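Local coordinates for malate dehydrogenase (Picrophilus torridus, PDB 4BGV), which catalyses the NAD-dependent, reversible oxidation of (S)-malate to oxaloacetate in the tricarboxylic acid cycle, at the interface of chains A and B. Coordinates in Å, arbitrary orientation; residue numbers count along the deposited sequence, not the author numbering. Chains: chain A/B, Malate dehydrogenase.

The interface of chains A and B. Residues chain A 24, 155, 236-237, 240; chain B 49, 52-53.
A:Ile236 and A:Val240, one turn apart on helix 232-246, with A:Ser237 beside the first, meet the short helical turn 50-53 of chain B, whose B:His52 and B:Trp53 project into chain A between A:Arg24, after helix 12-23, and A:Thr155 of helix 150-165. The patch packs subunits across a two-fold interface of the deposited tetramer, probably native to this LDH/MDH-family enzyme; its centre lies about 14 Å from the catalytic A:His180, whose surroundings it may steady. A:Ile236 lies over the indole of B:Trp53: with CG1 anti to the backbone N (chi1 -177°), CG1 sits 3.7 Å from the five-membered ring centroid, and CD1 covers the six-membered ring. CG1 also touches CB of B:His52 at 3.5 Å, while CG2 packs on CA of B:Gly49.

The imidazole of B:His52 stands between A:Val240 CG2, above one face toward the rim, and A:Thr155 OG1, off the opposite face beside NE2 and CD2. OG1 is 2.5 Å from NE2 but well out of the ring plane, a strained approach and at best a doubtful hydrogen bond. Within chain A, A:Ser237 OG bonds that hydroxyl weakly (3.3 Å).

On the indole face that A:Ile236 covers, A:Arg24 sets NH1 above the CE3-CZ3 rim, 3.7 Å from CZ3, and CG near CZ3 and CH2. A bend at chi3 (72°) turns the guanidinium steeply to the indole, their planes 75° apart. NH1 and NH2 both donate to one water, which also bonds the backbone O of B:His52 at 3.0 Å.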
loop_
_atom_site.group_PDB
_atom_site.type_symbol
_atom_site.label_atom_id
_atom_site.label_comp_id
_atom_site.label_asym_id
_atom_site.label_seq_id
_atom_site.Cartn_x
_atom_site.Cartn_y
_atom_site.Cartn_z
ATOM N N ARG A 24 -2.622 3.064 7.465
ATOM C CA ARG A 24 -2.013 1.742 7.542
ATOM C C ARG A 24 -3.012 0.692 8.024
ATOM O O ARG A 24 -2.661 -0.478 8.212
ATOM C CB ARG A 24 -0.768 1.788 8.436
ATOM C CG ARG A 24 0.302 2.716 7.843
ATOM C CD ARG A 24 1.479 2.919 8.787
ATOM N NE ARG A 24 2.353 1.751 8.936
ATOM C CZ ARG A 24 3.362 1.476 8.110
ATOM N NH1 ARG A 24 3.566 2.250 7.046
ATOM N NH2 ARG A 24 4.153 0.415 8.314
ATOM N N THR A 155 15.035 7.189 12.511
ATOM C CA THR A 155 14.501 7.614 11.223
ATOM C C THR A 155 15.194 8.881 10.747
ATOM O O THR A 155 15.477 9.036 9.577
ATOM C CB THR A 155 12.992 7.868 11.265
ATOM O OG1 THR A 155 12.405 7.094 12.313
ATOM C CG2 THR A 155 12.387 7.473 9.944
ATOM N N ILE A 236 4.745 8.681 12.207
ATOM C CA ILE A 236 5.019 7.361 11.640
ATOM C C ILE A 236 5.953 6.547 12.551
ATOM O O ILE A 236 5.811 5.336 12.650
ATOM C CB ILE A 236 5.511 7.429 10.153
ATOM C CG1 ILE A 236 5.716 6.020 9.570
ATOM C CG2 ILE A 236 6.789 8.297 9.995
ATOM C CD1 ILE A 236 4.443 5.204 9.472
ATOM N N SER A 237 6.873 7.210 13.248
ATOM C CA SER A 237 7.771 6.503 14.178
ATOM C C SER A 237 6.982 5.821 15.303
ATOM O O SER A 237 7.313 4.720 15.741
ATOM C CB SER A 237 8.807 7.468 14.776
ATOM O OG SER A 237 9.615 8.022 13.751
ATOM N N VAL A 240 4.709 2.771 13.742
ATOM C CA VAL A 240 5.386 1.486 13.511
ATOM C C VAL A 240 5.507 0.687 14.814
ATOM O O VAL A 240 5.467 -0.539 14.799
ATOM C CB VAL A 240 6.756 1.620 12.786
ATOM C CG1 VAL A 240 6.561 2.197 11.381
ATOM C CG2 VAL A 240 7.739 2.442 13.601
ATOM N N GLY B 49 10.295 10.980 7.719
ATOM C CA GLY B 49 9.517 9.762 7.891
ATOM C C GLY B 49 9.700 8.755 6.762
ATOM O O GLY B 49 9.199 7.631 6.848
ATOM N N HIS B 52 10.718 5.025 7.466
ATOM C CA HIS B 52 9.638 4.169 7.949
ATOM C C HIS B 52 8.573 3.925 6.881
ATOM O O HIS B 52 8.128 2.798 6.703
ATOM C CB HIS B 52 8.950 4.775 9.171
ATOM C CG HIS B 52 9.762 4.726 10.422
ATOM N ND1 HIS B 52 10.340 3.567 10.895
ATOM C CD2 HIS B 52 10.061 5.692 11.323
ATOM C CE1 HIS B 52 10.979 3.826 12.025
ATOM N NE2 HIS B 52 10.830 5.110 12.303
ATOM N N TRP B 53 8.159 4.983 6.181
ATOM C CA TRP B 53 7.085 4.848 5.188
ATOM C C TRP B 53 7.530 4.089 3.941
ATOM O O TRP B 53 6.774 3.289 3.382
ATOM C CB TRP B 53 6.607 6.225 4.726
ATOM C CG TRP B 53 5.590 6.905 5.616
ATOM C CD1 TRP B 53 5.781 8.025 6.382
ATOM C CD2 TRP B 53 4.215 6.520 5.808
ATOM N NE1 TRP B 53 4.615 8.364 7.023
ATOM C CE2 TRP B 53 3.642 7.456 6.695
ATOM C CE3 TRP B 53 3.419 5.487 5.304
ATOM C CZ2 TRP B 53 2.303 7.388 7.090
ATOM C CZ3 TRP B 53 2.079 5.416 5.711
ATOM C CH2 TRP B 53 1.549 6.358 6.590
HETATM O O HOH W 1 5.927 1.050 5.715
#